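Local coordinates for protein ribonucleotide monophosphatase NagD (Escherichia coli, PDB 2C4N) that probably catalyses the metal-dependent removal of phosphate from a broad range of nucleotides, nucleoside monophosphates among them, as a member of the HAD-like hydrolase superfamily, at residues A[42-47]-A[144-149]; A[216-221]-A[239-244]; A[84-89]-A[110-115]; A[51-56]-A[66-71]; A[2-7]-A[193-198]. One frame throughout, in Å; residues are numbered along the deposited sequence.

Contact 1 (A[42-47]-A[144-149]). With PO4 (phosphate ion), chain D.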
# COMPACT_ATOMS: atom_id res chain seq x y z
N THR A 42 -4.34 9.92 25.81
CA THR A 42 -4.73 10.55 24.56
C THR A 42 -3.58 10.40 23.57
O THR A 42 -2.42 10.54 23.93
CB THR A 42 -5.08 12.05 24.69
OG1 THR A 42 -5.39 12.56 23.39
CG2 THR A 42 -3.92 12.84 25.28
N ASN A 43 -3.93 10.11 22.32
CA ASN A 43 -2.94 9.93 21.28
C ASN A 43 -2.37 11.24 20.77
O ASN A 43 -1.36 11.25 20.07
CB ASN A 43 -3.56 9.16 20.11
CG ASN A 43 -2.86 7.86 19.85
OD1 ASN A 43 -2.37 7.22 20.77
ND2 ASN A 43 -2.83 7.45 18.58
N TYR A 44 -3.02 12.35 21.11
CA TYR A 44 -2.54 13.64 20.64
C TYR A 44 -1.48 14.25 21.55
O TYR A 44 -1.56 14.17 22.77
CB TYR A 44 -3.74 14.57 20.38
CG TYR A 44 -4.58 14.02 19.23
CD1 TYR A 44 -5.61 13.10 19.47
CD2 TYR A 44 -4.29 14.35 17.90
CE1 TYR A 44 -6.32 12.52 18.41
CE2 TYR A 44 -5.00 13.77 16.84
CZ TYR A 44 -6.01 12.86 17.10
OH TYR A 44 -6.71 12.28 16.05
N PRO A 45 -0.44 14.82 20.94
CA PRO A 45 0.71 15.45 21.60
C PRO A 45 0.71 16.93 21.88
O PRO A 45 1.69 17.44 22.42
CB PRO A 45 1.84 15.10 20.65
CG PRO A 45 1.16 15.35 19.30
CD PRO A 45 -0.21 14.72 19.48
N SER A 46 -0.36 17.63 21.53
CA SER A 46 -0.38 19.09 21.71
C SER A 46 -0.57 19.66 23.12
O SER A 46 -0.07 20.75 23.41
CB SER A 46 -1.45 19.70 20.80
OG SER A 46 -1.22 19.39 19.43
N GLN A 47 -1.27 18.94 24.00
CA GLN A 47 -1.52 19.50 25.32
C GLN A 47 -0.65 18.97 26.45
O GLN A 47 -0.25 17.82 26.45
CB GLN A 47 -2.99 19.30 25.67
CG GLN A 47 -3.95 19.94 24.68
CD GLN A 47 -5.42 19.84 25.09
OE1 GLN A 47 -6.03 18.78 25.01
NE2 GLN A 47 -5.98 20.96 25.55
N ASN A 144 2.08 9.89 16.97
CA ASN A 144 0.85 9.12 16.73
C ASN A 144 0.54 9.02 15.24
O ASN A 144 0.81 9.95 14.48
CB ASN A 144 -0.32 9.75 17.50
CG ASN A 144 -0.59 11.20 17.10
OD1 ASN A 144 0.28 12.07 17.23
ND2 ASN A 144 -1.80 11.46 16.62
N PRO A 145 -0.06 7.91 14.80
CA PRO A 145 -0.41 7.68 13.40
C PRO A 145 -1.64 8.39 12.83
O PRO A 145 -1.86 8.39 11.62
CB PRO A 145 -0.55 6.16 13.33
CG PRO A 145 -1.17 5.84 14.66
CD PRO A 145 -0.42 6.74 15.64
N ASP A 146 -2.44 8.99 13.70
CA ASP A 146 -3.65 9.70 13.26
C ASP A 146 -3.33 10.68 12.12
O ASP A 146 -2.39 11.48 12.24
CB ASP A 146 -4.26 10.44 14.44
CG ASP A 146 -4.54 9.51 15.60
OD1 ASP A 146 -5.67 8.97 15.67
OD2 ASP A 146 -3.64 9.32 16.44
N THR A 147 -4.10 10.63 11.04
CA THR A 147 -3.85 11.51 9.90
C THR A 147 -4.37 12.93 10.09
O THR A 147 -3.84 13.87 9.50
CB THR A 147 -4.46 10.93 8.60
OG1 THR A 147 -5.89 10.89 8.72
CG2 THR A 147 -3.93 9.53 8.36
N HIS A 148 -5.39 13.10 10.93
CA HIS A 148 -5.94 14.42 11.17
C HIS A 148 -6.60 14.52 12.54
O HIS A 148 -6.97 13.51 13.12
CB HIS A 148 -6.94 14.78 10.07
CG HIS A 148 -8.06 13.80 9.93
ND1 HIS A 148 -9.09 13.72 10.85
CD2 HIS A 148 -8.33 12.86 8.99
CE1 HIS A 148 -9.94 12.78 10.47
NE2 HIS A 148 -9.50 12.25 9.34
N GLY A 149 -6.72 15.75 13.04
CA GLY A 149 -7.36 15.97 14.33
C GLY A 149 -8.82 16.25 14.09
O GLY A 149 -9.50 15.44 13.47
P PO4 D . -7.85 10.18 21.87
O1 PO4 D . -7.89 10.66 23.28
O2 PO4 D . -6.74 9.21 21.70
O3 PO4 D . -9.13 9.53 21.54
O4 PO4 D . -7.65 11.34 20.96

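Contact 2 (A[216-221]-A[239-244])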
# COMPACT_ATOMS: atom_id res chain seq x y z
N GLU A 216 -7.55 -6.26 29.89
CA GLU A 216 -8.97 -6.50 29.74
C GLU A 216 -9.41 -5.20 29.07
O GLU A 216 -8.85 -4.14 29.37
CB GLU A 216 -9.66 -6.67 31.10
CG GLU A 216 -9.58 -8.07 31.68
CD GLU A 216 -10.41 -8.23 32.95
OE1 GLU A 216 -10.99 -7.22 33.42
OE2 GLU A 216 -10.46 -9.36 33.47
N THR A 217 -10.39 -5.27 28.19
CA THR A 217 -10.83 -4.07 27.49
C THR A 217 -12.32 -3.79 27.60
O THR A 217 -13.14 -4.70 27.65
CB THR A 217 -10.49 -4.18 25.99
OG1 THR A 217 -11.14 -5.34 25.45
CG2 THR A 217 -8.98 -4.31 25.78
N ILE A 218 -12.65 -2.50 27.64
CA ILE A 218 -14.04 -2.07 27.69
C ILE A 218 -14.26 -1.06 26.58
O ILE A 218 -13.59 -0.03 26.53
CB ILE A 218 -14.40 -1.37 29.03
CG1 ILE A 218 -14.25 -2.35 30.19
CG2 ILE A 218 -15.85 -0.87 28.97
CD1 ILE A 218 -14.58 -1.75 31.55
N LEU A 219 -15.17 -1.38 25.68
CA LEU A 219 -15.48 -0.47 24.58
C LEU A 219 -16.73 0.32 24.92
O LEU A 219 -17.74 -0.25 25.31
CB LEU A 219 -15.75 -1.26 23.29
CG LEU A 219 -16.27 -0.45 22.09
CD1 LEU A 219 -15.14 0.38 21.47
CD2 LEU A 219 -16.86 -1.39 21.05
N VAL A 220 -16.66 1.65 24.80
CA VAL A 220 -17.85 2.46 25.01
C VAL A 220 -18.30 2.85 23.62
O VAL A 220 -17.46 2.96 22.72
CB VAL A 220 -17.58 3.72 25.88
CG1 VAL A 220 -17.36 3.32 27.32
CG2 VAL A 220 -16.38 4.50 25.34
N LEU A 221 -19.60 3.04 23.43
CA LEU A 221 -20.15 3.38 22.13
C LEU A 221 -20.41 4.87 21.94
O LEU A 221 -21.11 5.28 21.01
CB LEU A 221 -21.45 2.59 21.93
CG LEU A 221 -21.33 1.07 22.11
CD1 LEU A 221 -22.71 0.43 22.13
CD2 LEU A 221 -20.47 0.49 21.00
N TRP A 239 -15.89 -6.17 27.54
CA TRP A 239 -17.21 -5.60 27.83
C TRP A 239 -17.50 -4.45 26.87
O TRP A 239 -16.58 -3.85 26.30
CB TRP A 239 -17.26 -5.04 29.25
CG TRP A 239 -17.08 -6.04 30.34
CD1 TRP A 239 -18.02 -6.91 30.83
CD2 TRP A 239 -15.90 -6.25 31.11
NE1 TRP A 239 -17.49 -7.64 31.86
CE2 TRP A 239 -16.19 -7.26 32.06
CE3 TRP A 239 -14.62 -5.68 31.10
CZ2 TRP A 239 -15.24 -7.71 32.99
CZ3 TRP A 239 -13.67 -6.13 32.02
CH2 TRP A 239 -13.99 -7.13 32.95
N ILE A 240 -18.79 -4.13 26.72
CA ILE A 240 -19.22 -3.03 25.85
C ILE A 240 -20.37 -2.28 26.52
O ILE A 240 -21.34 -2.89 26.97
CB ILE A 240 -19.73 -3.54 24.49
CG1 ILE A 240 -18.66 -4.39 23.80
CG2 ILE A 240 -20.10 -2.35 23.60
CD1 ILE A 240 -19.12 -5.03 22.51
N TYR A 241 -20.25 -0.96 26.60
CA TYR A 241 -21.31 -0.14 27.19
C TYR A 241 -21.55 1.09 26.34
O TYR A 241 -20.68 1.51 25.57
CB TYR A 241 -20.94 0.32 28.61
CG TYR A 241 -20.79 -0.81 29.61
CD1 TYR A 241 -19.55 -1.34 29.90
CD2 TYR A 241 -21.92 -1.36 30.22
CE1 TYR A 241 -19.41 -2.40 30.79
CE2 TYR A 241 -21.79 -2.42 31.11
CZ TYR A 241 -20.54 -2.94 31.39
OH TYR A 241 -20.41 -4.00 32.25
N PRO A 242 -22.76 1.68 26.44
CA PRO A 242 -23.07 2.88 25.66
C PRO A 242 -22.08 3.99 26.01
O PRO A 242 -21.60 4.70 25.14
CB PRO A 242 -24.50 3.21 26.10
CG PRO A 242 -25.07 1.87 26.42
CD PRO A 242 -23.94 1.21 27.18
N SER A 243 -21.76 4.10 27.30
CA SER A 243 -20.83 5.13 27.78
C SER A 243 -20.27 4.73 29.13
O SER A 243 -20.68 3.72 29.69
CB SER A 243 -21.53 6.48 27.90
OG SER A 243 -22.42 6.48 29.00
N VAL A 244 -19.35 5.52 29.66
CA VAL A 244 -18.76 5.23 30.96
C VAL A 244 -19.78 5.24 32.10
O VAL A 244 -19.56 4.65 33.15
CB VAL A 244 -17.63 6.24 31.31
CG1 VAL A 244 -16.44 6.02 30.38
CG2 VAL A 244 -18.15 7.68 31.17

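Contact 3 (A[84-89]-A[110-115])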
# COMPACT_ATOMS: atom_id res chain seq x y z
N GLY A 84 21.90 8.58 22.70
CA GLY A 84 21.81 9.66 21.74
C GLY A 84 20.81 10.65 22.29
O GLY A 84 19.73 10.27 22.73
N LYS A 85 21.17 11.93 22.30
CA LYS A 85 20.27 12.95 22.83
C LYS A 85 20.17 14.17 21.93
O LYS A 85 19.97 15.28 22.40
CB LYS A 85 20.73 13.36 24.23
CG LYS A 85 20.47 12.31 25.30
CD LYS A 85 18.99 11.98 25.37
CE LYS A 85 18.69 10.88 26.38
NZ LYS A 85 18.08 11.40 27.64
N LYS A 86 20.33 13.94 20.63
CA LYS A 86 20.23 15.01 19.64
C LYS A 86 19.10 14.66 18.70
O LYS A 86 19.07 13.56 18.14
CB LYS A 86 21.53 15.17 18.86
CG LYS A 86 22.63 15.89 19.61
CD LYS A 86 23.79 16.23 18.69
CE LYS A 86 24.79 17.16 19.36
NZ LYS A 86 25.42 16.53 20.56
N ALA A 87 18.17 15.59 18.50
CA ALA A 87 17.04 15.31 17.63
C ALA A 87 16.57 16.51 16.82
O ALA A 87 16.62 17.65 17.28
CB ALA A 87 15.88 14.77 18.45
N TYR A 88 16.13 16.23 15.60
CA TYR A 88 15.57 17.27 14.76
C TYR A 88 14.08 17.03 15.00
O TYR A 88 13.57 15.94 14.73
CB TYR A 88 15.92 17.08 13.29
CG TYR A 88 15.18 18.05 12.41
CD1 TYR A 88 14.15 17.62 11.56
CD2 TYR A 88 15.45 19.42 12.47
CE1 TYR A 88 13.41 18.52 10.81
CE2 TYR A 88 14.71 20.33 11.72
CZ TYR A 88 13.69 19.88 10.89
OH TYR A 88 12.95 20.78 10.16
N VAL A 89 13.38 18.04 15.50
CA VAL A 89 11.98 17.89 15.81
C VAL A 89 11.04 18.68 14.92
O VAL A 89 11.24 19.86 14.66
CB VAL A 89 11.69 18.27 17.29
CG1 VAL A 89 10.22 18.07 17.61
CG2 VAL A 89 12.56 17.42 18.21
N ASN A 110 23.59 17.11 12.55
CA ASN A 110 23.89 15.74 12.97
C ASN A 110 22.96 15.19 14.05
O ASN A 110 23.41 14.75 15.11
CB ASN A 110 25.34 15.64 13.45
CG ASN A 110 26.34 16.02 12.38
OD1 ASN A 110 26.32 15.49 11.27
ND2 ASN A 110 27.24 16.95 12.71
N PRO A 111 21.64 15.22 13.80
CA PRO A 111 20.71 14.70 14.80
C PRO A 111 20.70 13.18 14.81
O PRO A 111 20.92 12.55 13.77
CB PRO A 111 19.37 15.28 14.35
CG PRO A 111 19.52 15.31 12.85
CD PRO A 111 20.93 15.82 12.66
N ASP A 112 20.47 12.58 15.98
CA ASP A 112 20.40 11.13 16.09
C ASP A 112 19.00 10.66 15.71
O ASP A 112 18.83 9.60 15.12
CB ASP A 112 20.69 10.69 17.53
CG ASP A 112 22.05 11.14 18.03
OD1 ASP A 112 23.06 10.81 17.37
OD2 ASP A 112 22.11 11.82 19.07
N PHE A 113 18.01 11.48 16.07
CA PHE A 113 16.61 11.19 15.80
C PHE A 113 15.90 12.29 15.03
O PHE A 113 16.30 13.46 15.09
CB PHE A 113 15.80 11.05 17.10
CG PHE A 113 16.32 10.04 18.06
CD1 PHE A 113 17.39 10.35 18.89
CD2 PHE A 113 15.73 8.79 18.16
CE1 PHE A 113 17.86 9.43 19.81
CE2 PHE A 113 16.19 7.86 19.07
CZ PHE A 113 17.26 8.18 19.91
N VAL A 114 14.84 11.90 14.34
CA VAL A 114 13.96 12.84 13.64
C VAL A 114 12.66 12.50 14.36
O VAL A 114 12.19 11.36 14.31
CB VAL A 114 13.81 12.53 12.14
CG1 VAL A 114 12.60 13.28 11.57
CG2 VAL A 114 15.07 12.97 11.39
N ILE A 115 12.09 13.47 15.06
CA ILE A 115 10.87 13.25 15.81
C ILE A 115 9.75 14.11 15.25
O ILE A 115 9.89 15.33 15.16
CB ILE A 115 11.07 13.59 17.29
CG1 ILE A 115 12.29 12.84 17.83
CG2 ILE A 115 9.81 13.24 18.07
CD1 ILE A 115 12.71 13.28 19.21

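Contact 4 (A[51-56]-A[66-71])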
# COMPACT_ATOMS: atom_id res chain seq x y z
N ASP A 51 -2.75 21.65 30.75
CA ASP A 51 -3.71 22.08 29.74
C ASP A 51 -4.92 21.16 29.79
O ASP A 51 -6.07 21.61 29.74
CB ASP A 51 -3.13 22.00 28.32
CG ASP A 51 -2.06 23.04 28.05
OD1 ASP A 51 -2.10 24.13 28.64
OD2 ASP A 51 -1.17 22.75 27.21
N LEU A 52 -4.65 19.86 29.87
CA LEU A 52 -5.72 18.87 29.91
C LEU A 52 -6.55 18.99 31.17
O LEU A 52 -7.77 18.88 31.12
CB LEU A 52 -5.12 17.47 29.79
CG LEU A 52 -4.66 17.13 28.37
CD1 LEU A 52 -3.78 15.89 28.38
CD2 LEU A 52 -5.88 16.93 27.48
N ALA A 53 -5.89 19.24 32.31
CA ALA A 53 -6.62 19.39 33.57
C ALA A 53 -7.52 20.63 33.49
O ALA A 53 -8.65 20.61 33.98
CB ALA A 53 -5.63 19.51 34.73
N ASN A 54 -7.01 21.68 32.91
CA ASN A 54 -7.80 22.86 32.73
C ASN A 54 -9.00 22.66 31.80
O ASN A 54 -10.07 23.12 32.06
CB ASN A 54 -6.97 24.03 32.28
CG ASN A 54 -6.00 24.48 33.33
OD1 ASN A 54 -6.10 24.07 34.44
ND2 ASN A 54 -5.08 25.32 32.95
N ARG A 55 -8.76 21.94 30.72
CA ARG A 55 -9.81 21.62 29.76
C ARG A 55 -10.91 20.82 30.46
O ARG A 55 -12.10 21.08 30.28
CB ARG A 55 -9.23 20.81 28.60
CG ARG A 55 -10.25 20.25 27.63
CD ARG A 55 -9.55 19.35 26.60
NE ARG A 55 -10.49 18.56 25.81
CZ ARG A 55 -10.13 17.50 25.09
NH1 ARG A 55 -8.86 17.12 25.07
NH2 ARG A 55 -11.04 16.81 24.41
N PHE A 56 -10.50 19.84 31.27
CA PHE A 56 -11.45 19.00 32.00
C PHE A 56 -12.21 19.82 33.05
O PHE A 56 -13.43 19.69 33.19
CB PHE A 56 -10.72 17.86 32.71
CG PHE A 56 -10.62 16.59 31.89
CD1 PHE A 56 -10.05 16.60 30.62
CD2 PHE A 56 -11.11 15.39 32.40
CE1 PHE A 56 -9.96 15.42 29.87
CE2 PHE A 56 -11.03 14.21 31.66
CZ PHE A 56 -10.45 14.23 30.38
N SER A 66 -1.39 15.07 37.10
CA SER A 66 -0.63 13.82 37.08
C SER A 66 -1.26 12.61 36.42
O SER A 66 -0.54 11.69 36.04
CB SER A 66 -0.25 13.44 38.51
OG SER A 66 -1.40 13.13 39.29
N VAL A 67 -2.58 12.58 36.29
CA VAL A 67 -3.21 11.41 35.69
C VAL A 67 -3.11 11.38 34.17
O VAL A 67 -3.22 10.31 33.57
CB VAL A 67 -4.70 11.27 36.09
CG1 VAL A 67 -4.82 11.13 37.59
CG2 VAL A 67 -5.52 12.45 35.58
N PHE A 68 -2.87 12.53 33.54
CA PHE A 68 -2.79 12.57 32.08
C PHE A 68 -1.51 12.00 31.49
O PHE A 68 -0.42 12.16 32.03
CB PHE A 68 -2.98 14.00 31.56
CG PHE A 68 -4.34 14.56 31.85
CD1 PHE A 68 -4.55 15.38 32.96
CD2 PHE A 68 -5.43 14.21 31.05
CE1 PHE A 68 -5.84 15.83 33.27
CE2 PHE A 68 -6.71 14.66 31.35
CZ PHE A 68 -6.91 15.47 32.46
N TYR A 69 -1.66 11.31 30.36
CA TYR A 69 -0.52 10.73 29.66
C TYR A 69 -0.81 10.89 28.17
O TYR A 69 -1.76 10.31 27.65
CB TYR A 69 -0.35 9.25 30.02
CG TYR A 69 1.03 8.71 29.74
CD1 TYR A 69 2.16 9.34 30.26
CD2 TYR A 69 1.21 7.58 28.95
CE1 TYR A 69 3.44 8.85 30.01
CE2 TYR A 69 2.49 7.08 28.69
CZ TYR A 69 3.60 7.72 29.22
OH TYR A 69 4.87 7.23 28.97
N THR A 70 0.01 11.69 27.49
CA THR A 70 -0.17 11.93 26.07
C THR A 70 0.92 11.23 25.27
O THR A 70 1.91 10.75 25.83
CB THR A 70 -0.08 13.42 25.74
OG1 THR A 70 1.28 13.84 25.87
CG2 THR A 70 -0.94 14.23 26.71
N SER A 71 0.75 11.20 23.95
CA SER A 71 1.75 10.58 23.09
C SER A 71 3.06 11.35 23.13
O SER A 71 4.10 10.82 22.76
CB SER A 71 1.24 10.50 21.64
OG SER A 71 0.93 11.78 21.13

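Contact 5 (A[2-7]-A[193-198])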
# COMPACT_ATOMS: atom_id res chain seq x y z
N THR A 2 -7.72 -9.11 39.76
CA THR A 2 -8.92 -8.44 39.38
C THR A 2 -8.48 -7.08 38.80
O THR A 2 -7.32 -6.84 38.71
CB THR A 2 -9.60 -8.22 40.66
OG1 THR A 2 -10.55 -7.19 40.57
CG2 THR A 2 -8.60 -7.86 41.66
N ILE A 3 -9.40 -6.20 38.43
CA ILE A 3 -9.05 -4.87 38.03
C ILE A 3 -8.53 -4.03 39.18
O ILE A 3 -9.25 -3.79 40.08
CB ILE A 3 -10.19 -4.18 37.36
CG1 ILE A 3 -10.62 -4.92 36.12
CG2 ILE A 3 -9.76 -2.84 36.98
CD1 ILE A 3 -11.83 -4.44 35.54
N LYS A 4 -7.26 -3.63 39.12
CA LYS A 4 -6.68 -2.82 40.19
C LYS A 4 -6.17 -1.49 39.65
O LYS A 4 -5.84 -0.59 40.43
CB LYS A 4 -5.51 -3.57 40.84
CG LYS A 4 -5.89 -4.88 41.51
CD LYS A 4 -4.66 -5.55 42.11
CE LYS A 4 -5.01 -6.86 42.79
NZ LYS A 4 -3.79 -7.52 43.35
N ASN A 5 -6.09 -1.37 38.33
CA ASN A 5 -5.61 -0.16 37.67
C ASN A 5 -6.49 0.15 36.47
O ASN A 5 -7.09 -0.76 35.88
CB ASN A 5 -4.17 -0.36 37.20
CG ASN A 5 -3.27 -0.94 38.28
OD1 ASN A 5 -2.76 -0.21 39.14
ND2 ASN A 5 -3.09 -2.25 38.26
N VAL A 6 -6.55 1.41 36.07
CA VAL A 6 -7.40 1.79 34.95
C VAL A 6 -6.76 2.78 33.98
O VAL A 6 -6.24 3.81 34.40
CB VAL A 6 -8.73 2.42 35.43
CG1 VAL A 6 -9.58 2.83 34.22
CG2 VAL A 6 -9.49 1.44 36.32
N ILE A 7 -6.79 2.45 32.70
CA ILE A 7 -6.30 3.34 31.65
C ILE A 7 -7.58 3.73 30.93
O ILE A 7 -8.31 2.86 30.45
CB ILE A 7 -5.37 2.64 30.64
CG1 ILE A 7 -4.06 2.24 31.31
CG2 ILE A 7 -5.10 3.58 29.47
CD1 ILE A 7 -3.11 1.48 30.37
N SER A 193 -0.22 -5.85 33.48
CA SER A 193 -1.29 -5.94 32.49
C SER A 193 -2.46 -6.79 32.96
O SER A 193 -3.62 -6.46 32.68
CB SER A 193 -0.73 -6.50 31.18
OG SER A 193 -0.21 -7.80 31.37
N GLU A 194 -2.18 -7.87 33.70
CA GLU A 194 -3.22 -8.77 34.17
C GLU A 194 -4.24 -8.16 35.13
O GLU A 194 -5.31 -8.72 35.35
CB GLU A 194 -2.61 -10.02 34.84
CG GLU A 194 -1.31 -10.51 34.22
CD GLU A 194 -0.12 -9.74 34.73
OE1 GLU A 194 0.10 -9.73 35.96
OE2 GLU A 194 0.60 -9.14 33.91
N GLU A 195 -3.90 -7.02 35.73
CA GLU A 195 -4.82 -6.35 36.66
C GLU A 195 -5.20 -4.96 36.17
O GLU A 195 -5.55 -4.09 36.96
CB GLU A 195 -4.22 -6.24 38.06
CG GLU A 195 -4.21 -7.53 38.86
CD GLU A 195 -2.84 -8.17 38.92
OE1 GLU A 195 -1.92 -7.53 39.47
OE2 GLU A 195 -2.68 -9.30 38.41
N THR A 196 -5.12 -4.75 34.86
CA THR A 196 -5.44 -3.45 34.30
C THR A 196 -6.45 -3.55 33.18
O THR A 196 -6.42 -4.48 32.37
CB THR A 196 -4.18 -2.74 33.78
OG1 THR A 196 -3.22 -2.65 34.84
CG2 THR A 196 -4.51 -1.33 33.29
N VAL A 197 -7.36 -2.59 33.14
CA VAL A 197 -8.37 -2.54 32.10
C VAL A 197 -8.18 -1.22 31.37
O VAL A 197 -7.72 -0.24 31.96
CB VAL A 197 -9.81 -2.56 32.70
CG1 VAL A 197 -10.03 -1.35 33.60
CG2 VAL A 197 -10.85 -2.58 31.58
N ILE A 198 -8.49 -1.21 30.08
CA ILE A 198 -8.41 0.03 29.33
C ILE A 198 -9.81 0.28 28.80
O ILE A 198 -10.48 -0.65 28.36
CB ILE A 198 -7.41 -0.04 28.15
CG1 ILE A 198 -7.50 1.26 27.33
CG2 ILE A 198 -7.69 -1.25 27.27
CD1 ILE A 198 -6.38 1.45 26.33
O HOH W 1 -0.97 -4.36 39.07

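Contact 1 (A[42-47]-A[144-149])
Tyr44 stretches from the loop after strand 38-42 to the loop 144-149, where its OH donates to His148 O at 3.2 Å. A tyrosine suits the place because its flat ring serves several neighbours on the way: Asn144 ND2 lies over one face, 4.0 Å from Tyr44 CE2, with the amide and ring planes 67° apart. Phosphate O4 sits in the ring plane at the edge, 3.1 Å from Tyr44 CE1. Asn43 works with both ends of its amide. Asn43 ND2 gives a nearly straight bond (167°) to the syn lone pair of Asp146 OD2 at 3.0 Å, while OD1 accepts from Lys176 N, a pairing that fixes the amide's rotation. Asn144 carries CG between its backbone N and carbonyl carbon (chi1 59°), and its ND2 meets the same Asp146 OD2 from the anti side at 2.8 Å. Asn43 N donates to phosphate O2 at 3.0 Å. By similarity Thr42 and Asn43 bind substrate and Asp146 confers specificity. The chemistry implies a division of labour: Asn43 N holds the phosphate ion, probably from the crystallisation liquor, with Thr42 OG1 close to it, while two neutral amides grip one carboxylate oxygen and probably orient the specificity residue.

Contact 2 (A[216-221]-A[239-244])
Ile218 and Trp239 form the first of three parallel beta pairs, followed by Leu219 with Ile240 and Val220 with Tyr241. The hydrogen bonds alternate between the strands: Trp239 N gives to Thr217 O, Leu219 N to Trp239 O at 2.9 Å, Tyr241 N to Leu219 O, and Leu221 N to Tyr241 O at 2.8 Å.

Apolar contacts fill both faces. Branched Ile218 serves two rings: CG1, anti to the carbonyl carbon (chi1 -63°), lies 3.5 Å from Trp239 CE3, and CG2, anti to the backbone N, lies 3.8 Å from Tyr241 CD1, in the plane of the tyrosine ring at its edge. On the face of Leu219 and Ile240, Ile240 CG2 meets Leu221 CD2 at 3.9 Å, and Leu219 packs on Leu203 and Ile207 of helix 203-212.

One polar group touches an aromatic rim: Glu216 OE1 lies in the indole plane, 3.0 Å from Trp239 CH2, with the carboxylate turned 75° to the ring. An alanine at Trp239 would probably leave Glu216 OE1 without this C-H rim and Ile218 CG1 partly uncovered. Strand 239-241 forms, within this chain, an outermost strand of the six-stranded parallel Rossmann-like sheet of the HAD core.

Contact 3 (A[84-89]-A[110-115])
Lys86 O takes two consecutive N-H groups from the partner segment. Phe113 N lies in the carbonyl plane of Lys86, 3.1 Å from Lys86 O, whereas Asp112 N, closer to that oxygen at 2.8 Å, comes from 47° above the plane. The aspartate returns the grip with its side chain: CG stands anti to the carbonyl carbon (chi1 -59°), and Asp112 OD2 accepts from Lys86 N at 3.2 Å. Gly84 suits the bend beside it, since a CB there would crowd Asp112 OD2 and the backbone angles themselves call for glycine. Farther on, regular parallel pairing takes over, with Tyr88 N giving to Phe113 O at 2.8 Å and Ile115 N to Tyr88 O at 2.9 Å. The small Ala87 lets Ile115 CD1 approach to 3.6 Å from Ala87 CB, on the face where Val89 and Ile115 pack on helix 94-101. On the other face Tyr88 CB meets Pro111 CG at 4.0 Å, and Tyr88 and Pro111 both reach Phe133 of helix 124-135. Helix 94-101 connects the two strands in a beta-alpha-beta unit of the four-stranded sheet. Chemically, one lysine backbone is held at both its N-H and its carbonyl by Asp112, which probably sets the register where the strands begin to pair.

Contact 4 (A[51-56]-A[66-71])
Leu52 sets its CB squarely over the ring of Phe68, 3.4 Å from the centroid and only 9° off the ring normal, a CH-pi contact from helix 51-56 to the residue that opens strand 68-70. Phe68's opposite face meets its own neighbour Val67, whose CG2 stands 4.0 Å above the plane, offset toward the rim.

The second kind of contact is aromatic. Phe68 turns its edge to the face of Phe56 in a T-shaped pair, with centroids 5.0 Å apart and planes at 76°. Phe68 CZ stands 3.8 Å above the centre of the Phe56 ring. A flat phenylalanine suits both jobs, offering a face to Leu52 and a rim to Phe56, and Phe56 packs in turn on Leu40 and Met15.

Helix and strand belong to the beta-alpha-beta unit of strand 38-42, helix 49-58 and strand 68-70 in the HAD core, and they meet here without a hydrogen bond.

Ala53 CB lies 4.0 Å from Phe68 CE1, small enough for the helix backbone to come close to the ring. Leu52 CD1 meets Thr70 CG2 at 3.7 Å. Threonine suits this last place because its branches part: OG1, set between the backbone N and the carbonyl carbon (chi1 72°), caps helix 71-80 at Met73 N, while CG2 meets Leu52. On helix 49-58, Arg55 NH2 forms a salt bridge with Asp11 OD1, and by similarity Arg55 orients Asp11 for proton transfer.

Contact 5 (A[2-7]-A[193-198])
Val197 CG1 lies against Ile3 CG2 at 3.7 Å and Val6 CG2 at 3.9 Å, the apolar centre where two inner strands of the parallel Rossmann-like HAD sheet run side by side. Val197 holds CG1 between its backbone N and carbonyl carbon (chi1 61°), which puts that methyl within touch of both. On the other face Ile7 CG2 meets Ile198 CG1 at 4.0 Å, and Ile7 also packs on Ala185 and Met189 of helix 180-189. Beta-branched residues suit such buried strands, and both strands run on to magnesium ligands, Asp9 and Asp201.

Between the faces Ile7 N gives a nearly straight bond to Val197 O at 2.9 Å, whereas that from Val197 N to Asn5 O is weak. Nearer the chain start Glu195 O gathers donors: Lys4 N at 2.8 Å, Asn5 N nearly along the C=O axis, and, weakly, Asn5 ND2.

At the polar edge the side chains of Lys4 and Glu195 lie alongside each other and point the same way, Lys4 CD 3.8 Å from Glu195 CG. Their ends are of opposite charge but beyond a salt bridge, Lys4 NZ being 4.3 Å from Glu195 OE1; Glu195 OE2 is taken by Met1 N. An alanine at Lys4 would probably take the CG, CD and CE contacts from Glu195 and deprive OE1 of this neighbouring positive charge. A water accepts from Asn5 ND2 at 3.1 Å and donates weakly to Glu195 OE1.

Overall arrangement
From the N terminus, segment 2-7 opens the longest loop, which closes only when 193-198 returns in contact 5. Within it lies the loop of contact 1, from 42-47 to 144-149, and this in turn contains two shorter ones in series, contact 4 and then contact 3. Contact 2 follows after contact 5 has closed, and none of the loops cross. Contacts 4, 5 and 2 all reach the six-stranded core sheet; contacts 5 and 2 touch through neighbouring strands, Ile218 N lying 2.9 Å from Ile198 O. Contact 3 belongs to the four-stranded sheet, its centre about 39 Å from that of contact 2. Contact 1 joins loops from the two sheets and touches contact 4 where Asn43 meets Ser71.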